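Local atomic coordinates of Cys-Gly metallodipeptidase DUG1 (Saccharomyces cerevisiae, PDB entry 4G1P), a protein that hydrolyses dipeptides with high specificity for Cys-Gly and serves as the catalytic subunit of the complex that degrades glutathione, using zinc or manganese. Residues Glu168-Glu171 with Ser175-Leu178; Thr206-Leu211 with Asp284-Val289; Asp268-Pro273 with Ser355-Ser360; Ala368-Leu373 with Asn377-Glu382. One frame throughout, in Å; residues are numbered along the deposited sequence.

Contact 1 (Glu168-Glu171 with Ser175-Leu178); sequences EGME and SLKL. With GLY (glycine), chain D.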
loop_
_atom_site.group_PDB
_atom_site.type_symbol
_atom_site.label_atom_id
_atom_site.label_comp_id
_atom_site.label_asym_id
_atom_site.label_seq_id
_atom_site.Cartn_x
_atom_site.Cartn_y
_atom_site.Cartn_z
ATOM N N GLU A 168 -10.757 -9.738 25.615
ATOM C CA GLU A 168 -11.341 -8.886 24.576
ATOM C C GLU A 168 -10.879 -9.343 23.206
ATOM O O GLU A 168 -9.982 -10.183 23.101
ATOM C CB GLU A 168 -10.971 -7.407 24.769
ATOM C CG GLU A 168 -9.497 -7.098 24.490
ATOM C CD GLU A 168 -9.246 -5.646 24.119
ATOM O OE1 GLU A 168 -10.081 -5.052 23.410
ATOM O OE2 GLU A 168 -8.210 -5.096 24.535
ATOM N N GLY A 169 -11.490 -8.776 22.165
ATOM C CA GLY A 169 -11.154 -9.101 20.789
ATOM C C GLY A 169 -10.925 -7.864 19.931
ATOM O O GLY A 169 -11.129 -7.885 18.711
ATOM N N MET A 170 -10.493 -6.779 20.566
ATOM C CA MET A 170 -10.170 -5.562 19.837
ATOM C C MET A 170 -8.790 -5.034 20.207
ATOM O O MET A 170 -8.486 -3.868 19.957
ATOM C CB MET A 170 -11.220 -4.470 20.088
ATOM C CG MET A 170 -12.508 -4.610 19.279
ATOM S SD MET A 170 -12.262 -4.485 17.495
ATOM C CE MET A 170 -12.151 -2.724 17.262
ATOM N N GLU A 171 -7.949 -5.876 20.801
ATOM C CA GLU A 171 -6.655 -5.385 21.280
ATOM C C GLU A 171 -5.772 -4.889 20.141
ATOM O O GLU A 171 -5.069 -3.896 20.289
ATOM C CB GLU A 171 -5.921 -6.438 22.105
ATOM C CG GLU A 171 -4.895 -5.882 23.082
ATOM C CD GLU A 171 -3.468 -5.836 22.525
ATOM O OE1 GLU A 171 -3.265 -6.153 21.328
ATOM O OE2 GLU A 171 -2.545 -5.478 23.298
ATOM N N SER A 175 -8.383 -1.553 21.298
ATOM C CA SER A 175 -9.114 -1.974 22.503
ATOM C C SER A 175 -10.345 -1.116 22.741
ATOM O O SER A 175 -10.621 -0.715 23.865
ATOM C CB SER A 175 -8.216 -1.929 23.742
ATOM O OG SER A 175 -7.138 -2.846 23.629
ATOM N N LEU A 176 -11.072 -0.841 21.665
ATOM C CA LEU A 176 -12.211 0.070 21.688
ATOM C C LEU A 176 -13.253 -0.284 22.734
ATOM O O LEU A 176 -13.699 -1.426 22.808
ATOM C CB LEU A 176 -12.884 0.123 20.305
ATOM C CG LEU A 176 -11.999 0.603 19.152
ATOM C CD1 LEU A 176 -12.764 0.780 17.827
ATOM C CD2 LEU A 176 -11.292 1.868 19.537
ATOM N N LYS A 177 -13.630 0.717 23.530
ATOM C CA LYS A 177 -14.769 0.641 24.452
ATOM C C LYS A 177 -14.525 -0.216 25.704
ATOM O O LYS A 177 -15.345 -0.221 26.619
ATOM C CB LYS A 177 -16.036 0.182 23.712
ATOM C CG LYS A 177 -16.366 1.005 22.486
ATOM C CD LYS A 177 -17.225 2.200 22.830
ATOM C CE LYS A 177 -18.647 1.776 23.165
ATOM N NZ LYS A 177 -19.437 2.885 23.777
ATOM N N LEU A 178 -13.406 -0.936 25.734
ATOM C CA LEU A 178 -13.083 -1.816 26.858
ATOM C C LEU A 178 -12.876 -1.003 28.134
ATOM O O LEU A 178 -13.337 -1.385 29.222
ATOM C CB LEU A 178 -11.826 -2.632 26.550
ATOM C CG LEU A 178 -11.320 -3.553 27.664
ATOM C CD1 LEU A 178 -12.357 -4.587 28.075
ATOM C CD2 LEU A 178 -10.039 -4.228 27.230
HETATM N N GLY D . 1.294 -6.069 20.530
HETATM C CA GLY D . -0.128 -5.846 20.709
HETATM C C GLY D . -0.299 -4.351 20.680
HETATM O O GLY D . -0.515 -3.717 21.708
HETATM O O HOH W 1 -12.639 -4.266 23.206
#
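The carboxylate of E168 has methyl CD2 of L178 over one face, 3.5 Å from E168 CD, the backbone N of M170 on the side of the other face, and S175 along its edge. The two segments bound the loop that follows strand 162-168 of the M20 catalytic domain and carries E171, the probable proton acceptor. At the edge, S175 OG donates to the syn lone pair of E168 OE2 over 2.7 Å; Y100 OH is a second partner of the same oxygen. A water bridges E168 OE1 and the carbonyl O of L176. The backbone N of M170 gives E168 OE1 a weak bond. With CG lodged between N and C (chi1 70°) and the chain extended beyond it, the E168 carboxylate reaches the middle of the loop, a buried acid with several donors around it. The loop is closed by S175 N bonding to M170 O at 2.7 Å, the donor standing 43° above the carbonyl plane. M170 bends so that CE meets L176 CD1 at 3.6 Å. E171 N is tied to D104, and E171 OE2 ends 3.1 Å from O of the bound glycine.

Contact 2 (Thr206-Leu211 with Asp284-Val289); sequences TKKPVL and DIEFSV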
loop_
_atom_site.group_PDB
_atom_site.type_symbol
_atom_site.label_atom_id
_atom_site.label_comp_id
_atom_site.label_asym_id
_atom_site.label_seq_id
_atom_site.Cartn_x
_atom_site.Cartn_y
_atom_site.Cartn_z
ATOM N N THR A 206 16.032 -14.339 24.682
ATOM C CA THR A 206 15.570 -15.690 24.422
ATOM C C THR A 206 16.005 -16.731 25.452
ATOM O O THR A 206 15.641 -17.894 25.337
ATOM C CB THR A 206 16.042 -16.164 23.054
ATOM O OG1 THR A 206 17.465 -16.312 23.073
ATOM C CG2 THR A 206 15.635 -15.167 21.968
ATOM N N LYS A 207 16.765 -16.319 26.459
ATOM C CA LYS A 207 17.432 -17.278 27.344
ATOM C C LYS A 207 16.970 -17.222 28.797
ATOM O O LYS A 207 17.116 -18.191 29.526
ATOM C CB LYS A 207 18.939 -17.049 27.314
ATOM C CG LYS A 207 19.500 -16.688 25.940
ATOM C CD LYS A 207 20.652 -15.691 26.069
ATOM C CE LYS A 207 21.334 -15.472 24.733
ATOM N NZ LYS A 207 21.710 -16.775 24.118
ATOM N N LYS A 208 16.422 -16.088 29.216
ATOM C CA LYS A 208 16.130 -15.869 30.618
ATOM C C LYS A 208 14.765 -15.217 30.830
ATOM O O LYS A 208 14.490 -14.154 30.279
ATOM C CB LYS A 208 17.216 -14.990 31.230
ATOM C CG LYS A 208 17.174 -14.928 32.749
ATOM C CD LYS A 208 18.190 -13.934 33.284
ATOM C CE LYS A 208 18.204 -13.907 34.810
ATOM N NZ LYS A 208 19.249 -12.959 35.294
ATOM N N PRO A 209 13.911 -15.854 31.649
ATOM C CA PRO A 209 12.569 -15.350 31.953
ATOM C C PRO A 209 12.612 -14.005 32.655
ATOM O O PRO A 209 13.619 -13.660 33.267
ATOM C CB PRO A 209 11.988 -16.422 32.882
ATOM C CG PRO A 209 13.170 -17.152 33.417
ATOM C CD PRO A 209 14.202 -17.117 32.343
ATOM N N VAL A 210 11.531 -13.245 32.545
ATOM C CA VAL A 210 11.470 -11.910 33.128
ATOM C C VAL A 210 10.114 -11.695 33.777
ATOM O O VAL A 210 9.155 -12.409 33.504
ATOM C CB VAL A 210 11.694 -10.769 32.065
ATOM C CG1 VAL A 210 12.899 -11.051 31.201
ATOM C CG2 VAL A 210 10.477 -10.597 31.192
ATOM N N LEU A 211 10.039 -10.709 34.651
ATOM C CA LEU A 211 8.745 -10.210 35.071
ATOM C C LEU A 211 8.717 -8.731 34.707
ATOM O O LEU A 211 9.732 -8.021 34.809
ATOM C CB LEU A 211 8.511 -10.450 36.563
ATOM C CG LEU A 211 8.526 -11.929 36.965
ATOM C CD1 LEU A 211 8.328 -12.062 38.446
ATOM C CD2 LEU A 211 7.453 -12.713 36.218
ATOM N N ASP A 284 22.213 -5.297 36.175
ATOM C CA ASP A 284 22.048 -6.684 36.440
ATOM C C ASP A 284 21.121 -7.342 35.506
ATOM O O ASP A 284 20.750 -8.459 35.704
ATOM C CB ASP A 284 21.330 -6.826 37.756
ATOM C CG ASP A 284 22.264 -7.021 38.867
ATOM O OD1 ASP A 284 23.321 -7.589 38.621
ATOM O OD2 ASP A 284 21.993 -6.566 39.977
ATOM N N ILE A 285 20.824 -6.689 34.424
ATOM C CA ILE A 285 19.902 -7.247 33.496
ATOM C C ILE A 285 20.874 -7.992 32.647
ATOM O O ILE A 285 22.011 -7.659 32.602
ATOM C CB ILE A 285 18.898 -6.253 32.926
ATOM C CG1 ILE A 285 17.759 -6.112 33.892
ATOM C CG2 ILE A 285 18.367 -6.723 31.597
ATOM C CD1 ILE A 285 17.027 -4.836 33.726
ATOM N N GLU A 286 20.422 -9.032 31.989
ATOM C CA GLU A 286 21.232 -9.655 30.990
ATOM C C GLU A 286 20.741 -9.350 29.627
ATOM O O GLU A 286 19.679 -9.727 29.255
ATOM C CB GLU A 286 21.267 -11.147 31.174
ATOM C CG GLU A 286 20.971 -11.579 32.576
ATOM C CD GLU A 286 21.751 -12.795 32.987
ATOM O OE1 GLU A 286 22.153 -13.549 32.107
ATOM O OE2 GLU A 286 21.961 -12.975 34.177
ATOM N N PHE A 287 21.549 -8.652 28.879
ATOM C CA PHE A 287 21.216 -8.363 27.489
ATOM C C PHE A 287 22.398 -7.768 26.748
ATOM O O PHE A 287 23.209 -7.046 27.325
ATOM C CB PHE A 287 20.046 -7.397 27.396
ATOM C CG PHE A 287 19.434 -7.333 26.037
ATOM C CD1 PHE A 287 18.763 -8.427 25.518
ATOM C CD2 PHE A 287 19.511 -6.178 25.280
ATOM C CE1 PHE A 287 18.185 -8.372 24.263
ATOM C CE2 PHE A 287 18.939 -6.111 24.026
ATOM C CZ PHE A 287 18.273 -7.206 23.517
ATOM N N SER A 288 22.483 -8.063 25.460
ATOM C CA SER A 288 23.541 -7.524 24.629
ATOM C C SER A 288 23.011 -7.260 23.227
ATOM O O SER A 288 22.002 -7.848 22.800
ATOM C CB SER A 288 24.668 -8.522 24.541
ATOM O OG SER A 288 24.198 -9.674 23.874
ATOM N N VAL A 289 23.707 -6.382 22.511
ATOM C CA VAL A 289 23.308 -5.992 21.171
ATOM C C VAL A 289 23.329 -7.201 20.239
ATOM O O VAL A 289 22.560 -7.268 19.280
ATOM C CB VAL A 289 24.192 -4.838 20.633
ATOM C CG1 VAL A 289 25.590 -5.333 20.321
ATOM C CG2 VAL A 289 23.559 -4.199 19.403
#
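The amino group of K208 is held by two carboxylates: its NZ donates to E286 OE2 at 2.9 Å, and it also forms a salt bridge with D415 at the start of strand 415-419. The approach to E286 is not in the plane of the acid; NZ stands 54° out of it. The aliphatic part of the lysine lies across the same carboxylate face, with K208 CD 3.8 Å above E286 CD and also 3.7 Å from E286 CG, and the two side chains cross at about a right angle. With CG anti to the backbone N (chi1 -168°) and every later torsion extended, K208 spans the distance between backbones whose nearest CA atoms, those of K208 and E286, stand 8.0 Å apart. E286 bends at chi2 to turn its acid to the lysine. D415 grips both sides, because its other carboxylate oxygen accepts the backbone N of E286, and so it positions the loop as well as the lysine. A methionine in place of K208 would probably leave E286 and D415 as neighbouring acids without their shared cation, and the E286 carboxylate free to turn. This is a surface salt-bridge network, one lysine between two acids, joining the lead-in to strand 210-226, the start of its parallel neighbour 415-419 and the loop before helix 289-296.

Contact 3 (Asp268-Pro273 with Ser355-Ser360); sequences DEMVAP and SEKLTS
K357 and L358, in the first turn of helix 355-371, receive the side chain of M270 from a short, weakly bonded helical turn around 268-270; this is packing of that turn against the helix beside the sheet that contains strands 210-226 and 340-349. At the start of the segment, S355 turns its CB from M270 and hydrogen-bonds through OG to D386, while its carbonyl O accepts the backbone N of T359, the first helical bond of the segment. K357 has its own N bonded to the carboxylate of D354, just ahead of the helix. Its CG is anti to the backbone N (chi1 -171°) and the chain runs straight as far as CE, which lays the methylene groups alongside the sulfur: K357 CD is 3.8 Å from M270 SD. The bend at chi4 then carries the ammonium group over the methionine, where NZ comes within 3.8 Å of M270 CG. Nearby, E269 OE1 is 5.8 Å from K357 NZ, too far for an ion pair but perhaps a mild attraction. L358 turns inward and packs on N219, Y221, I347 and T349 of the sheet, so M270 meets mainly its backbone side. T359, one residue on, bonds through OG1 to Y221. M270 itself is bent at chi3, which brings its methyl carbon CE round to 4.4 Å from L358 CA.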
loop_
_atom_site.group_PDB
_atom_site.type_symbol
_atom_site.label_atom_id
_atom_site.label_comp_id
_atom_site.label_asym_id
_atom_site.label_seq_id
_atom_site.Cartn_x
_atom_site.Cartn_y
_atom_site.Cartn_z
ATOM N N ASP A 268 10.464 16.195 24.610
ATOM C CA ASP A 268 11.592 16.009 25.518
ATOM C C ASP A 268 11.339 16.613 26.894
ATOM O O ASP A 268 11.736 16.055 27.917
ATOM C CB ASP A 268 12.824 16.663 24.918
ATOM C CG ASP A 268 14.100 16.058 25.421
ATOM O OD1 ASP A 268 14.485 16.357 26.572
ATOM O OD2 ASP A 268 14.721 15.285 24.658
ATOM N N GLU A 269 10.669 17.758 26.903
ATOM C CA GLU A 269 10.336 18.459 28.137
ATOM C C GLU A 269 9.438 17.605 29.031
ATOM O O GLU A 269 9.525 17.670 30.251
ATOM C CB GLU A 269 9.662 19.812 27.825
ATOM C CG GLU A 269 10.566 20.866 27.115
ATOM C CD GLU A 269 10.892 20.528 25.649
ATOM O OE1 GLU A 269 10.321 19.557 25.115
ATOM O OE2 GLU A 269 11.724 21.224 25.029
ATOM N N MET A 270 8.587 16.794 28.417
ATOM C CA MET A 270 7.645 15.969 29.158
ATOM C C MET A 270 8.239 14.660 29.625
ATOM O O MET A 270 7.612 13.945 30.398
ATOM C CB MET A 270 6.439 15.639 28.292
ATOM C CG MET A 270 5.424 16.732 28.183
ATOM S SD MET A 270 4.018 16.124 27.265
ATOM C CE MET A 270 4.791 15.817 25.680
ATOM N N VAL A 271 9.430 14.335 29.130
ATOM C CA VAL A 271 10.082 13.075 29.464
ATOM C C VAL A 271 10.692 13.094 30.865
ATOM O O VAL A 271 11.621 13.852 31.139
ATOM C CB VAL A 271 11.170 12.736 28.450
ATOM C CG1 VAL A 271 11.978 11.522 28.912
ATOM C CG2 VAL A 271 10.547 12.478 27.094
ATOM N N ALA A 272 10.164 12.253 31.751
ATOM C CA ALA A 272 10.652 12.184 33.125
ATOM C C ALA A 272 12.154 11.907 33.161
ATOM O O ALA A 272 12.669 11.123 32.367
ATOM C CB ALA A 272 9.887 11.126 33.910
ATOM N N PRO A 273 12.869 12.578 34.072
ATOM C CA PRO A 273 14.328 12.424 34.155
ATOM C C PRO A 273 14.755 11.090 34.760
ATOM O O PRO A 273 14.010 10.452 35.512
ATOM C CB PRO A 273 14.743 13.572 35.068
ATOM C CG PRO A 273 13.527 13.844 35.892
ATOM C CD PRO A 273 12.365 13.608 34.993
ATOM N N SER A 355 -1.006 12.479 27.017
ATOM C CA SER A 355 -1.567 12.105 25.723
ATOM C C SER A 355 -2.017 13.340 24.948
ATOM O O SER A 355 -1.525 13.608 23.841
ATOM C CB SER A 355 -2.738 11.134 25.903
ATOM O OG SER A 355 -3.216 10.646 24.655
ATOM N N GLU A 356 -2.938 14.084 25.560
ATOM C CA GLU A 356 -3.459 15.340 25.025
ATOM C C GLU A 356 -2.376 16.284 24.509
ATOM O O GLU A 356 -2.366 16.647 23.331
ATOM C CB GLU A 356 -4.242 16.062 26.111
ATOM C CG GLU A 356 -5.596 16.569 25.678
ATOM C CD GLU A 356 -6.656 15.499 25.767
ATOM O OE1 GLU A 356 -6.284 14.333 26.029
ATOM O OE2 GLU A 356 -7.856 15.822 25.589
ATOM N N LYS A 357 -1.469 16.688 25.395
ATOM C CA LYS A 357 -0.400 17.606 25.009
ATOM C C LYS A 357 0.439 17.072 23.844
ATOM O O LYS A 357 0.835 17.823 22.953
ATOM C CB LYS A 357 0.499 17.960 26.202
ATOM C CG LYS A 357 1.495 19.087 25.882
ATOM C CD LYS A 357 2.289 19.545 27.113
ATOM C CE LYS A 357 3.339 20.621 26.768
ATOM N NZ LYS A 357 4.743 20.086 26.633
ATOM N N LEU A 358 0.705 15.772 23.860
ATOM C CA LEU A 358 1.515 15.159 22.827
ATOM C C LEU A 358 0.823 15.329 21.486
ATOM O O LEU A 358 1.448 15.686 20.488
ATOM C CB LEU A 358 1.723 13.678 23.120
ATOM C CG LEU A 358 2.462 12.933 22.015
ATOM C CD1 LEU A 358 3.789 13.561 21.766
ATOM C CD2 LEU A 358 2.643 11.502 22.374
ATOM N N THR A 359 -0.480 15.083 21.481
ATOM C CA THR A 359 -1.278 15.226 20.282
ATOM C C THR A 359 -1.280 16.661 19.759
ATOM O O THR A 359 -1.183 16.896 18.548
ATOM C CB THR A 359 -2.702 14.749 20.541
ATOM O OG1 THR A 359 -2.687 13.325 20.646
ATOM C CG2 THR A 359 -3.641 15.164 19.416
ATOM N N SER A 360 -1.379 17.623 20.670
ATOM C CA SER A 360 -1.302 19.013 20.274
ATOM C C SER A 360 0.054 19.292 19.670
ATOM O O SER A 360 0.152 19.933 18.621
ATOM C CB SER A 360 -1.534 19.933 21.461
ATOM O OG SER A 360 -2.887 19.877 21.865
#

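Contact 4 (Ala368-Leu373 with Asn377-Glu382); sequences AKFKSL and NKCRTE
F370 offers one ring face to C379, whose CB sits almost exactly over the middle, 3.4 Å from the ring centroid and 7° off the normal, a CH-pi contact. The sulfur of C379 follows over the same face, displaced toward the attached end of the ring, with SG 4.3 Å from the centroid and 27° off the normal: a cysteine sulfur-aromatic contact. At the far rim the carbonyl O of N377 lies in the plane of the ring beside F370 CZ, so the slightly positive ring edge faces the negative oxygen. Two torsions set this up. F370 CG is anti to its N (chi1 175°), sending the ring from the helix across to the strand, and C379 SG is likewise anti to its own N, laying the thiol back over the F370 CG end. Cutting F370 down to an alanine would probably open a gap beneath C379 and leave the last helical turn with little hold on the strand. N377 CB also lies 4.1 Å from F370 CZ; in the second shell, D247 of helix 244-252 bonds to N377 ND2 and touches the phenylalanine as well. The helix ends here: L373 N bonds to F370 O, and S372 OG turns back to the K369 carbonyl O at 2.6 Å. Outward, C379 packs on T223 and I225 of the antiparallel strand 210-226, helix 244-252 flanks L373 and N377, and T300 of the second subunit packs on N377; the contact folds the end of helix 355-371 onto the start of strand 378-391.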
loop_
_atom_site.group_PDB
_atom_site.type_symbol
_atom_site.label_atom_id
_atom_site.label_comp_id
_atom_site.label_asym_id
_atom_site.label_seq_id
_atom_site.Cartn_x
_atom_site.Cartn_y
_atom_site.Cartn_z
ATOM N N ALA A 368 2.573 23.113 10.942
ATOM C CA ALA A 368 3.551 24.155 10.697
ATOM C C ALA A 368 4.470 23.755 9.564
ATOM O O ALA A 368 4.864 24.581 8.740
ATOM C CB ALA A 368 4.354 24.423 11.941
ATOM N N LYS A 369 4.831 22.483 9.540
ATOM C CA LYS A 369 5.710 21.995 8.508
ATOM C C LYS A 369 4.951 22.108 7.197
ATOM O O LYS A 369 5.473 22.647 6.215
ATOM C CB LYS A 369 6.112 20.554 8.779
ATOM C CG LYS A 369 6.987 19.948 7.710
ATOM C CD LYS A 369 8.243 20.754 7.517
ATOM C CE LYS A 369 9.126 20.115 6.472
ATOM N NZ LYS A 369 10.423 20.811 6.346
ATOM N N PHE A 370 3.708 21.635 7.197
ATOM C CA PHE A 370 2.926 21.663 5.977
ATOM C C PHE A 370 2.768 23.075 5.461
ATOM O O PHE A 370 2.959 23.313 4.286
ATOM C CB PHE A 370 1.550 21.024 6.134
ATOM C CG PHE A 370 0.705 21.165 4.910
ATOM C CD1 PHE A 370 0.961 20.397 3.788
ATOM C CD2 PHE A 370 -0.315 22.097 4.855
ATOM C CE1 PHE A 370 0.191 20.539 2.643
ATOM C CE2 PHE A 370 -1.091 22.247 3.713
ATOM C CZ PHE A 370 -0.840 21.468 2.610
ATOM N N LYS A 371 2.432 24.009 6.345
ATOM C CA LYS A 371 2.223 25.392 5.935
ATOM C C LYS A 371 3.482 26.000 5.326
ATOM O O LYS A 371 3.410 26.795 4.383
ATOM C CB LYS A 371 1.750 26.236 7.109
ATOM C CG LYS A 371 1.514 27.696 6.759
ATOM C CD LYS A 371 1.304 28.527 8.016
ATOM C CE LYS A 371 1.227 30.008 7.711
ATOM N NZ LYS A 371 1.279 30.813 8.962
ATOM N N SER A 372 4.638 25.603 5.843
ATOM C CA SER A 372 5.906 26.092 5.315
ATOM C C SER A 372 6.226 25.523 3.937
ATOM O O SER A 372 7.277 25.824 3.365
ATOM C CB SER A 372 7.044 25.717 6.256
ATOM O OG SER A 372 7.437 24.378 6.043
ATOM N N LEU A 373 5.350 24.668 3.421
ATOM C CA LEU A 373 5.573 24.084 2.113
ATOM C C LEU A 373 5.058 25.000 1.023
ATOM O O LEU A 373 5.489 24.906 -0.121
ATOM C CB LEU A 373 4.887 22.740 2.000
ATOM C CG LEU A 373 5.437 21.649 2.890
ATOM C CD1 LEU A 373 5.037 20.316 2.302
ATOM C CD2 LEU A 373 6.938 21.760 2.979
ATOM N N ASN A 377 -2.434 22.319 -1.341
ATOM C CA ASN A 377 -3.139 21.137 -0.861
ATOM C C ASN A 377 -3.778 21.336 0.524
ATOM O O ASN A 377 -3.439 22.284 1.244
ATOM C CB ASN A 377 -2.201 19.918 -0.883
ATOM C CG ASN A 377 -1.897 19.428 -2.309
ATOM O OD1 ASN A 377 -2.778 19.397 -3.161
ATOM N ND2 ASN A 377 -0.649 19.045 -2.560
ATOM N N LYS A 378 -4.722 20.459 0.871
ATOM C CA LYS A 378 -5.319 20.428 2.211
ATOM C C LYS A 378 -4.533 19.457 3.095
ATOM O O LYS A 378 -3.990 18.470 2.603
ATOM C CB LYS A 378 -6.785 19.984 2.154
ATOM C CG LYS A 378 -7.677 20.874 1.316
ATOM C CD LYS A 378 -9.101 20.297 1.150
ATOM C CE LYS A 378 -9.265 19.413 -0.113
ATOM N NZ LYS A 378 -9.193 20.144 -1.436
ATOM N N CYS A 379 -4.468 19.732 4.393
ATOM C CA CYS A 379 -3.709 18.874 5.299
ATOM C C CYS A 379 -4.184 18.977 6.731
ATOM O O CYS A 379 -4.564 20.048 7.213
ATOM C CB CYS A 379 -2.202 19.172 5.242
ATOM S SG CYS A 379 -1.168 18.055 6.289
ATOM N N ARG A 380 -4.142 17.842 7.411
ATOM C CA ARG A 380 -4.471 17.778 8.818
ATOM C C ARG A 380 -4.013 16.442 9.385
ATOM O O ARG A 380 -3.926 15.435 8.665
ATOM C CB ARG A 380 -5.965 17.964 9.030
ATOM C CG ARG A 380 -6.794 16.797 8.637
ATOM C CD ARG A 380 -8.246 17.125 8.797
ATOM N NE ARG A 380 -9.085 16.044 8.302
ATOM C CZ ARG A 380 -9.371 14.950 9.002
ATOM N NH1 ARG A 380 -8.870 14.797 10.227
ATOM N NH2 ARG A 380 -10.151 14.006 8.481
ATOM N N THR A 381 -3.706 16.441 10.678
ATOM C CA THR A 381 -3.200 15.258 11.337
ATOM C C THR A 381 -4.133 14.849 12.459
ATOM O O THR A 381 -4.520 15.666 13.293
ATOM C CB THR A 381 -1.771 15.489 11.848
ATOM O OG1 THR A 381 -0.886 15.533 10.725
ATOM C CG2 THR A 381 -1.314 14.367 12.775
ATOM N N GLU A 382 -4.520 13.582 12.472
ATOM C CA GLU A 382 -5.452 13.139 13.485
ATOM C C GLU A 382 -5.004 11.880 14.212
ATOM O O GLU A 382 -4.207 11.086 13.709
ATOM C CB GLU A 382 -6.851 12.988 12.899
ATOM C CG GLU A 382 -7.124 11.686 12.202
ATOM C CD GLU A 382 -8.420 11.743 11.413
ATOM O OE1 GLU A 382 -8.970 12.856 11.280
ATOM O OE2 GLU A 382 -8.887 10.689 10.929
#

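From the N terminus, contact 1 comes first and closes a tight loop of its own between strand 162-168 and helix 178-185, beside the metal site. Contact 2 closes a much longer loop, from the lead-in to strand 210-226 to the loop before helix 289-296. Contact 3 opens inside that loop, at 268-273, and closes beyond it on helix 355-371, so contacts 2 and 3 cross. Contact 4 follows in series and makes the short turn from that same helix into strand 378-391; its centre is about 21 Å from that of contact 3. Contacts 2 and 4 reach one sheet through the neighbouring strands 210-226 and 378-391, with centres about 43 Å apart.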